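Local atomic coordinates of sensor protein (Haloarcula marismortui ATCC 43049, PDB entry 3BWL), a protein that probably acts as a sensor histidine kinase that passes phosphate from ATP to a histidine, its PAS domain, the part present here, holding 1H-indole-3-carbaldehyde in an inner pocket. Residues A[48-53]-A[63-68]; A[91-96]-A[103-108]; A[31-34]-A[38-41]. All blocks are in the same frame, centred on the assembly; numbering follows the deposited sequence.

Three contacts of one PAS domain meet at the bound indole carbaldehyde, and each supplies at least one pocket residue. Contact 1 (48-53 with 63-68) grips the ring nitrogen through Asp-66; contact 2 (91-96 with 103-108) lays Tyr-93 and Val-105 near C2; contact 3 (31-34 with 38-41) brings Asp-31 to the aldehyde oxygen. Contacts 1 and 2 are neighbours, their centres about 8 Å apart, joined where Leu-67 N and Leu-92 O lie 2.8 Å from each other. Contact 3 lies about 13 Å from either, centre to centre. It meets contact 1 where Ile-39 CD1 packs 3.6 Å from Phe-65 CE2, and shares the five-stranded antiparallel sheet with contact 2.

Contact 1 (A[48-53]-A[63-68]); sequences AELGYD and WEFDLM. With I3A (1H-indole-3-carbaldehyde), chain F.
Tyr-52 and Phe-65 carry the aromatic part of this contact as a T-shaped, edge-to-face pair. The edge of Phe-65 is directed at one face of Tyr-52: CE1 of Phe-65 stands 3.7 Å from CE2 of Tyr-52, above the tyrosine plane but displaced toward its rim. The ring planes stand at 85°, close to perpendicular, and the centroids are 5.5 Å apart. Phe-65 CG is anti to its own carbonyl carbon (chi1 -64°), a setting that goes with the ring's place beside the tyrosine.

Apolar packing adds one looser touch. Leu-50 CD1 approaches Phe-65 CD1 at 4.5 Å, and the same leucine also packs on Tyr-93. No hydrogen bond crosses between 48-53 and 63-68, so side-chain packing supplies the direct contact. Ahead of Tyr-52 the helix closes in a Schellman motif, with Gly-51 at positive phi as its C-prime residue and Gly-51 N bonded back to Ala-48 O.

The polar interactions gather at Asp-66, whose two carboxylate oxygens have separate tasks. Asp-66 OD2 accepts a hydrogen bond from atom N of I3A, the indole nitrogen, at 2.7 Å, with an N-H...O angle of 164°. Asp-66 OD1 accepts from Met-68 N at 2.9 Å on its anti side but tilted well out of the carboxylate plane, forming an Asx turn, and also receives Leu-92 N. These two backbone donors probably fix the rotation of the carboxylate and so position OD2 for the ligand. Putting an alanine at this position would probably leave the indole N-H without its acceptor, and Met-68 N and Leu-92 N without the oxygen they share.

Joining the end of helix 44-50 to the loop before helix 71-79, the contact belongs to the helical side of the PAS fold, which closes over the sheet to form the ligand pocket.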
loop_
_atom_site.group_PDB
_atom_site.type_symbol
_atom_site.label_atom_id
_atom_site.label_comp_id
_atom_site.label_asym_id
_atom_site.label_seq_id
_atom_site.Cartn_x
_atom_site.Cartn_y
_atom_site.Cartn_z
ATOM N N ALA A 48 -5.240 12.531 -5.974
ATOM C CA ALA A 48 -6.177 12.361 -7.075
ATOM C C ALA A 48 -7.615 12.157 -6.595
ATOM O O ALA A 48 -8.520 12.811 -7.092
ATOM C CB ALA A 48 -5.770 11.207 -7.942
ATOM N N GLU A 49 -7.812 11.252 -5.647
ATOM C CA GLU A 49 -9.164 10.932 -5.128
ATOM C C GLU A 49 -9.808 12.179 -4.501
ATOM O O GLU A 49 -10.997 12.413 -4.694
ATOM C CB GLU A 49 -9.107 9.798 -4.113
ATOM C CG GLU A 49 -8.769 8.383 -4.748
ATOM C CD GLU A 49 -9.991 7.619 -5.247
ATOM O OE1 GLU A 49 -10.962 8.246 -5.732
ATOM O OE2 GLU A 49 -9.994 6.372 -5.113
ATOM N N LEU A 50 -9.023 12.999 -3.812
ATOM C CA LEU A 50 -9.572 14.210 -3.151
ATOM C C LEU A 50 -9.548 15.470 -4.009
ATOM O O LEU A 50 -10.141 16.465 -3.635
ATOM C CB LEU A 50 -8.877 14.442 -1.799
ATOM C CG LEU A 50 -9.115 13.294 -0.801
ATOM C CD1 LEU A 50 -8.581 13.721 0.559
ATOM C CD2 LEU A 50 -10.587 12.918 -0.692
ATOM N N GLY A 51 -8.891 15.401 -5.166
ATOM C CA GLY A 51 -8.780 16.538 -6.119
ATOM C C GLY A 51 -7.771 17.619 -5.761
ATOM O O GLY A 51 -7.874 18.763 -6.224
ATOM N N TYR A 52 -6.805 17.288 -4.917
ATOM C CA TYR A 52 -5.783 18.263 -4.502
ATOM C C TYR A 52 -4.432 17.956 -5.110
ATOM O O TYR A 52 -4.144 16.802 -5.421
ATOM C CB TYR A 52 -5.603 18.205 -2.988
ATOM C CG TYR A 52 -6.729 18.839 -2.235
ATOM C CD1 TYR A 52 -6.835 20.221 -2.179
ATOM C CD2 TYR A 52 -7.702 18.054 -1.608
ATOM C CE1 TYR A 52 -7.837 20.815 -1.514
ATOM C CE2 TYR A 52 -8.742 18.657 -0.919
ATOM C CZ TYR A 52 -8.786 20.041 -0.889
ATOM O OH TYR A 52 -9.779 20.706 -0.255
ATOM N N ASP A 53 -3.621 18.996 -5.303
ATOM C CA ASP A 53 -2.212 18.814 -5.622
ATOM C C ASP A 53 -1.536 18.502 -4.298
ATOM O O ASP A 53 -1.965 18.994 -3.248
ATOM C CB ASP A 53 -1.620 20.102 -6.201
ATOM C CG ASP A 53 -0.197 19.917 -6.721
ATOM O OD1 ASP A 53 -0.030 19.334 -7.816
ATOM O OD2 ASP A 53 0.753 20.356 -6.035
ATOM N N TRP A 63 -7.271 16.525 10.263
ATOM C CA TRP A 63 -8.655 16.926 10.587
ATOM C C TRP A 63 -9.170 17.989 9.614
ATOM O O TRP A 63 -10.369 18.255 9.606
ATOM C CB TRP A 63 -8.760 17.456 12.016
ATOM C CG TRP A 63 -7.807 18.562 12.330
ATOM C CD1 TRP A 63 -7.993 19.887 12.079
ATOM C CD2 TRP A 63 -6.552 18.455 13.026
ATOM N NE1 TRP A 63 -6.919 20.610 12.529
ATOM C CE2 TRP A 63 -6.030 19.758 13.140
ATOM C CE3 TRP A 63 -5.828 17.385 13.561
ATOM C CZ2 TRP A 63 -4.813 20.030 13.782
ATOM C CZ3 TRP A 63 -4.579 17.652 14.186
ATOM C CH2 TRP A 63 -4.097 18.964 14.293
ATOM N N GLU A 64 -8.277 18.590 8.811
ATOM C CA GLU A 64 -8.737 19.582 7.823
ATOM C C GLU A 64 -9.467 18.905 6.665
ATOM O O GLU A 64 -10.239 19.566 5.937
ATOM C CB GLU A 64 -7.580 20.438 7.272
ATOM C CG GLU A 64 -6.843 21.211 8.340
ATOM C CD GLU A 64 -5.735 22.094 7.771
ATOM O OE1 GLU A 64 -6.049 22.994 6.957
ATOM O OE2 GLU A 64 -4.559 21.903 8.152
ATOM N N PHE A 65 -9.228 17.596 6.503
ATOM C CA PHE A 65 -9.764 16.812 5.387
ATOM C C PHE A 65 -10.859 15.820 5.800
ATOM O O PHE A 65 -11.614 15.427 4.970
ATOM C CB PHE A 65 -8.627 16.007 4.718
ATOM C CG PHE A 65 -7.599 16.886 4.107
ATOM C CD1 PHE A 65 -7.822 17.461 2.864
ATOM C CD2 PHE A 65 -6.454 17.223 4.828
ATOM C CE1 PHE A 65 -6.902 18.311 2.301
ATOM C CE2 PHE A 65 -5.536 18.095 4.298
ATOM C CZ PHE A 65 -5.743 18.630 3.022
ATOM N N ASP A 66 -10.842 15.355 7.056
ATOM C CA ASP A 66 -11.817 14.380 7.534
ATOM C C ASP A 66 -12.896 15.088 8.335
ATOM O O ASP A 66 -12.623 15.635 9.416
ATOM C CB ASP A 66 -11.131 13.341 8.428
ATOM C CG ASP A 66 -12.015 12.131 8.655
ATOM O OD1 ASP A 66 -13.277 12.276 8.597
ATOM O OD2 ASP A 66 -11.467 11.025 8.881
ATOM N N LEU A 67 -14.077 15.185 7.742
ATOM C CA LEU A 67 -15.253 15.812 8.369
ATOM C C LEU A 67 -15.785 15.140 9.624
ATOM O O LEU A 67 -16.638 15.731 10.323
ATOM C CB LEU A 67 -16.386 15.860 7.354
ATOM C CG LEU A 67 -16.177 16.721 6.102
ATOM C CD1 LEU A 67 -17.281 16.421 5.074
ATOM C CD2 LEU A 67 -16.115 18.214 6.394
HETATM N N MSE A 68 -15.320 13.926 9.902
HETATM C CA MSE A 68 -15.771 13.173 11.046
HETATM C C MSE A 68 -14.859 13.339 12.279
HETATM O O MSE A 68 -15.171 12.790 13.341
HETATM C CB MSE A 68 -15.908 11.695 10.659
HETATM C CG MSE A 68 -17.003 10.980 11.386
HETATM SE SE MSE A 68 -17.183 9.175 10.665
HETATM C CE MSE A 68 -18.507 9.473 9.332
HETATM O O I3A F . -4.645 9.254 8.345
HETATM C "C3'" I3A F . -5.760 9.422 7.863
HETATM C C3 I3A F . -6.934 9.702 8.761
HETATM C C2 I3A F . -8.209 9.983 8.201
HETATM N N I3A F . -8.980 10.207 9.317
HETATM C C8 I3A F . -8.261 10.107 10.472
HETATM C C9 I3A F . -6.936 9.810 10.166
HETATM C C4 I3A F . -5.984 9.630 11.191
HETATM C C5 I3A F . -6.381 9.805 12.543
HETATM C C6 I3A F . -7.709 10.142 12.852
HETATM C C7 I3A F . -8.649 10.281 11.811
#

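Contact 2 (A[91-96]-A[103-108]); sequences GLYERR and VEVHLL. With I3A (1H-indole-3-carbaldehyde), chain F.
The Tyr-93 ring has Val-103 and the indole carbaldehyde near it, both approaching obliquely. Val-103 CG1 comes to 3.6 Å from Tyr-93 CD2, and Val-103 CG2 follows at CE2, so the two methyls lie along the CD2-CE2 side of the ring. The side chains cross at about a right angle. At the far end of the ring, Tyr-93 OH lies 3.2 Å from C2 of the ligand. The tyrosine's first torsion, -71°, sets CG beside the backbone N and lets the ring extend toward the pocket.

Val-105, on the neighbouring strand, brings CG2 to 3.8 Å from the same ligand C2. Leu-107, two residues farther along, touches the six-membered ring of the ligand: its CD2 is 4.0 Å from C5.

The backbones pair as an antiparallel hydrogen-bonded bridge of the hairpin formed by strands 86-94 and 100-112. Gly-91 N donates to Val-103 O over 2.9 Å at an N-H...O angle of 168°, and Val-103 N answers to Gly-91 O over 3.0 Å. Beyond this pair the segments spread, their short axes making 112°, consistent with a strongly twisted and coiled hairpin. The tyrosine hydroxyl is hydrogen-bonded to Ser-122 OG on strand 115-124.

Chemically, the side chains of these two segments that touch the ligand, those of Tyr-93, Val-105 and Leu-107, are apolar apart from that hydroxyl: methyl groups and an aromatic ring meet the indole carbons by van der Waals contact, while the Ser-122 bond probably steadies the tyrosine's end against the ligand.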
loop_
_atom_site.group_PDB
_atom_site.type_symbol
_atom_site.label_atom_id
_atom_site.label_comp_id
_atom_site.label_asym_id
_atom_site.label_seq_id
_atom_site.Cartn_x
_atom_site.Cartn_y
_atom_site.Cartn_z
ATOM N N GLY A 91 -14.079 7.251 8.439
ATOM C CA GLY A 91 -13.879 8.690 8.292
ATOM C C GLY A 91 -14.697 9.175 7.117
ATOM O O GLY A 91 -15.352 8.361 6.445
ATOM N N LEU A 92 -14.654 10.469 6.873
ATOM C CA LEU A 92 -15.432 11.064 5.785
ATOM C C LEU A 92 -14.637 12.215 5.169
ATOM O O LEU A 92 -14.631 13.337 5.704
ATOM C CB LEU A 92 -16.831 11.535 6.275
ATOM C CG LEU A 92 -17.697 12.197 5.207
ATOM C CD1 LEU A 92 -18.320 11.127 4.275
ATOM C CD2 LEU A 92 -18.830 12.995 5.935
ATOM N N TYR A 93 -13.931 11.935 4.075
ATOM C CA TYR A 93 -13.106 12.957 3.450
ATOM C C TYR A 93 -13.952 13.963 2.678
ATOM O O TYR A 93 -14.955 13.600 2.090
ATOM C CB TYR A 93 -12.095 12.331 2.480
ATOM C CG TYR A 93 -10.979 11.558 3.168
ATOM C CD1 TYR A 93 -10.246 12.143 4.210
ATOM C CD2 TYR A 93 -10.619 10.281 2.743
ATOM C CE1 TYR A 93 -9.209 11.449 4.821
ATOM C CE2 TYR A 93 -9.571 9.557 3.346
ATOM C CZ TYR A 93 -8.891 10.150 4.401
ATOM O OH TYR A 93 -7.881 9.462 5.012
ATOM N N GLU A 94 -13.514 15.206 2.724
ATOM C CA GLU A 94 -14.088 16.277 1.920
ATOM C C GLU A 94 -13.144 16.553 0.768
ATOM O O GLU A 94 -11.961 16.914 0.976
ATOM C CB GLU A 94 -14.222 17.527 2.767
ATOM C CG GLU A 94 -15.009 18.632 2.091
ATOM C CD GLU A 94 -15.193 19.816 3.030
ATOM O OE1 GLU A 94 -14.200 20.239 3.675
ATOM O OE2 GLU A 94 -16.327 20.314 3.152
ATOM N N ARG A 95 -13.648 16.354 -0.446
ATOM C CA ARG A 95 -12.888 16.669 -1.635
ATOM C C ARG A 95 -12.770 18.191 -1.859
ATOM O O ARG A 95 -13.582 18.990 -1.311
ATOM C CB ARG A 95 -13.531 16.032 -2.872
ATOM C CG ARG A 95 -13.692 14.487 -2.780
ATOM C CD ARG A 95 -13.791 13.957 -4.202
ATOM N NE ARG A 95 -13.994 12.513 -4.221
ATOM C CZ ARG A 95 -15.157 11.895 -3.994
ATOM N NH1 ARG A 95 -16.255 12.584 -3.671
ATOM N NH2 ARG A 95 -15.210 10.543 -4.041
ATOM N N ARG A 96 -11.822 18.577 -2.721
ATOM C CA ARG A 96 -11.675 20.005 -3.062
ATOM C C ARG A 96 -12.982 20.643 -3.520
ATOM O O ARG A 96 -13.303 21.785 -3.146
ATOM C CB ARG A 96 -10.622 20.202 -4.130
ATOM C CG ARG A 96 -10.123 21.656 -4.221
ATOM C CD ARG A 96 -8.914 21.685 -5.173
ATOM N NE ARG A 96 -8.186 22.951 -5.152
ATOM C CZ ARG A 96 -8.590 24.049 -5.791
ATOM N NH1 ARG A 96 -7.859 25.164 -5.730
ATOM N NH2 ARG A 96 -9.735 24.041 -6.477
ATOM N N VAL A 103 -14.961 6.609 4.019
ATOM C CA VAL A 103 -13.826 5.700 3.948
ATOM C C VAL A 103 -13.728 4.872 5.203
ATOM O O VAL A 103 -14.238 5.261 6.272
ATOM C CB VAL A 103 -12.472 6.459 3.770
ATOM C CG1 VAL A 103 -12.449 7.176 2.418
ATOM C CG2 VAL A 103 -12.276 7.505 4.922
ATOM N N GLU A 104 -13.113 3.716 5.054
ATOM C CA GLU A 104 -12.587 3.014 6.210
ATOM C C GLU A 104 -11.085 3.177 6.195
ATOM O O GLU A 104 -10.406 2.758 5.219
ATOM C CB GLU A 104 -12.950 1.534 6.214
ATOM C CG GLU A 104 -12.376 0.815 7.443
ATOM C CD GLU A 104 -12.655 -0.667 7.438
ATOM O OE1 GLU A 104 -12.122 -1.382 6.553
ATOM O OE2 GLU A 104 -13.387 -1.139 8.336
ATOM N N VAL A 105 -10.573 3.759 7.285
ATOM C CA VAL A 105 -9.147 3.990 7.440
ATOM C C VAL A 105 -8.549 2.833 8.208
ATOM O O VAL A 105 -9.099 2.424 9.258
ATOM C CB VAL A 105 -8.867 5.289 8.281
ATOM C CG1 VAL A 105 -7.402 5.547 8.344
ATOM C CG2 VAL A 105 -9.550 6.489 7.662
ATOM N N HIS A 106 -7.490 2.240 7.666
ATOM C CA HIS A 106 -6.708 1.260 8.451
ATOM C C HIS A 106 -5.425 1.985 8.858
ATOM O O HIS A 106 -4.583 2.290 8.014
ATOM C CB HIS A 106 -6.403 -0.019 7.609
ATOM C CG HIS A 106 -6.023 -1.214 8.423
ATOM N ND1 HIS A 106 -5.837 -2.461 7.865
ATOM C CD2 HIS A 106 -5.802 -1.362 9.757
ATOM C CE1 HIS A 106 -5.517 -3.330 8.818
ATOM N NE2 HIS A 106 -5.505 -2.693 9.978
ATOM N N LEU A 107 -5.295 2.259 10.179
ATOM C CA LEU A 107 -4.233 3.085 10.655
ATOM C C LEU A 107 -3.221 2.273 11.475
ATOM O O LEU A 107 -3.603 1.426 12.297
ATOM C CB LEU A 107 -4.834 4.192 11.528
ATOM C CG LEU A 107 -3.922 5.261 12.135
ATOM C CD1 LEU A 107 -3.351 6.111 11.019
ATOM C CD2 LEU A 107 -4.738 6.173 13.033
ATOM N N LEU A 108 -1.942 2.570 11.258
ATOM C CA LEU A 108 -0.836 1.877 11.926
ATOM C C LEU A 108 0.081 2.888 12.583
ATOM O O LEU A 108 0.429 3.872 11.949
ATOM C CB LEU A 108 -0.006 1.125 10.854
ATOM C CG LEU A 108 1.342 0.542 11.302
ATOM C CD1 LEU A 108 1.198 -0.578 12.389
ATOM C CD2 LEU A 108 2.147 0.025 10.122
HETATM O O I3A F . -4.645 9.254 8.345
HETATM C "C3'" I3A F . -5.760 9.422 7.863
HETATM C C3 I3A F . -6.934 9.702 8.761
HETATM C C2 I3A F . -8.209 9.983 8.201
HETATM N N I3A F . -8.980 10.207 9.317
HETATM C C8 I3A F . -8.261 10.107 10.472
HETATM C C9 I3A F . -6.936 9.810 10.166
HETATM C C4 I3A F . -5.984 9.630 11.191
HETATM C C5 I3A F . -6.381 9.805 12.543
HETATM C C6 I3A F . -7.709 10.142 12.852
HETATM C C7 I3A F . -8.649 10.281 11.811
#

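Contact 3 (A[31-34]-A[38-41]); sequences DVLD and TICE. With I3A (1H-indole-3-carbaldehyde), chain F.
The aldehyde end of the ligand pocket is reached by Asp-31 and Leu-33 in this first hairpin of the PAS domain, whose partner segment 38-41 runs antiparallel to theirs. Asp-31 OD2 lies 2.7 Å from the ligand O, and Asp-31 CA itself approaches Glu-41 O across the hairpin. Leu-33 divides its two methyls: CD1 turns to the ligand O at 3.5 Å, whereas CD2 packs on Ile-39 CG1 at 3.7 Å, the two side chains crossing at a slant.

The strand pairing contains a classic beta bulge, with Cys-40 and Glu-41 both opposite Val-32. Val-32 O accepts a short bond from Cys-40 N at 2.7 Å, 161° at the hydrogen, and a weak one from Glu-41 N at 3.4 Å. In return Val-32 N donates to Glu-41 O. The side chains of Val-32 and Glu-41 lie side by side and point the same way, packing through their CB atoms. Glu-41, a magnesium-binding residue in a crystal structure of this protein, here sends OE1 to a salt bridge with Arg-18 of the second subunit.

Toward the turn, Asp-34 N donates to Thr-38 O. With chi1 at 71°, the Asp-34 carboxylate folds back over the turn, and its OD1 takes Thr-38 N at 3.1 Å from above the carboxylate plane; Asp-36 N donates to the same oxygen. A water bridges the outer ends, donating to Asp-34 OD2 and hydrogen-bonded to Thr-38 OG1 at 2.7 Å.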
loop_
_atom_site.group_PDB
_atom_site.type_symbol
_atom_site.label_atom_id
_atom_site.label_comp_id
_atom_site.label_asym_id
_atom_site.label_seq_id
_atom_site.Cartn_x
_atom_site.Cartn_y
_atom_site.Cartn_z
ATOM N N ASP A 31 -1.634 7.961 3.392
ATOM C CA ASP A 31 -0.996 9.141 3.937
ATOM C C ASP A 31 -0.172 8.695 5.134
ATOM O O ASP A 31 -0.444 7.621 5.741
ATOM C CB ASP A 31 -2.015 10.225 4.339
ATOM C CG ASP A 31 -2.976 9.765 5.433
ATOM O OD1 ASP A 31 -4.053 9.206 5.114
ATOM O OD2 ASP A 31 -2.675 10.028 6.642
ATOM N N VAL A 32 0.859 9.482 5.415
ATOM C CA VAL A 32 1.742 9.294 6.569
ATOM C C VAL A 32 1.608 10.527 7.460
ATOM O O VAL A 32 1.732 11.661 6.957
ATOM C CB VAL A 32 3.240 9.101 6.123
ATOM C CG1 VAL A 32 4.135 8.882 7.350
ATOM C CG2 VAL A 32 3.340 7.886 5.192
ATOM N N LEU A 33 1.363 10.298 8.752
ATOM C CA LEU A 33 1.151 11.401 9.716
ATOM C C LEU A 33 2.226 11.377 10.777
ATOM O O LEU A 33 2.791 10.323 11.088
ATOM C CB LEU A 33 -0.207 11.280 10.441
ATOM C CG LEU A 33 -1.458 11.134 9.581
ATOM C CD1 LEU A 33 -2.656 11.072 10.545
ATOM C CD2 LEU A 33 -1.550 12.317 8.569
ATOM N N ASP A 34 2.533 12.537 11.335
ATOM C CA ASP A 34 3.328 12.526 12.560
ATOM C C ASP A 34 2.392 12.454 13.769
ATOM O O ASP A 34 1.159 12.409 13.606
ATOM C CB ASP A 34 4.312 13.704 12.618
ATOM C CG ASP A 34 3.635 15.044 12.833
ATOM O OD1 ASP A 34 2.458 15.087 13.253
ATOM O OD2 ASP A 34 4.335 16.074 12.630
ATOM N N THR A 38 -0.075 15.897 11.598
ATOM C CA THR A 38 0.419 16.616 10.425
ATOM C C THR A 38 0.769 15.612 9.322
ATOM O O THR A 38 1.416 14.593 9.573
ATOM C CB THR A 38 1.629 17.515 10.770
ATOM O OG1 THR A 38 1.281 18.391 11.863
ATOM C CG2 THR A 38 2.087 18.332 9.535
ATOM N N ILE A 39 0.336 15.930 8.114
ATOM C CA ILE A 39 0.513 15.061 6.948
ATOM C C ILE A 39 1.936 15.218 6.438
ATOM O O ILE A 39 2.339 16.319 5.969
ATOM C CB ILE A 39 -0.481 15.385 5.816
ATOM C CG1 ILE A 39 -1.946 15.135 6.240
ATOM C CG2 ILE A 39 -0.165 14.517 4.578
ATOM C CD1 ILE A 39 -2.977 15.837 5.309
ATOM N N CYS A 40 2.713 14.135 6.552
ATOM C CA CYS A 40 4.118 14.144 6.196
ATOM C C CYS A 40 4.368 13.652 4.761
ATOM O O CYS A 40 5.303 14.104 4.086
ATOM C CB CYS A 40 4.886 13.247 7.159
ATOM S SG CYS A 40 4.949 13.914 8.815
ATOM N N GLU A 41 3.555 12.703 4.298
ATOM C CA GLU A 41 3.692 12.167 2.965
ATOM C C GLU A 41 2.293 11.693 2.579
ATOM O O GLU A 41 1.513 11.281 3.452
ATOM C CB GLU A 41 4.622 10.951 2.949
ATOM C CG GLU A 41 5.090 10.470 1.573
ATOM C CD GLU A 41 6.335 9.595 1.651
ATOM O OE1 GLU A 41 6.675 9.091 2.766
ATOM O OE2 GLU A 41 6.987 9.423 0.602
HETATM O O I3A F . -4.645 9.254 8.345
HETATM C "C3'" I3A F . -5.760 9.422 7.863
HETATM C C3 I3A F . -6.934 9.702 8.761
HETATM C C2 I3A F . -8.209 9.983 8.201
HETATM N N I3A F . -8.980 10.207 9.317
HETATM C C8 I3A F . -8.261 10.107 10.472
HETATM C C9 I3A F . -6.936 9.810 10.166
HETATM C C4 I3A F . -5.984 9.630 11.191
HETATM C C5 I3A F . -6.381 9.805 12.543
HETATM C C6 I3A F . -7.709 10.142 12.852
HETATM C C7 I3A F . -8.649 10.281 11.811
HETATM O O HOH W 1 3.505 18.466 13.346
#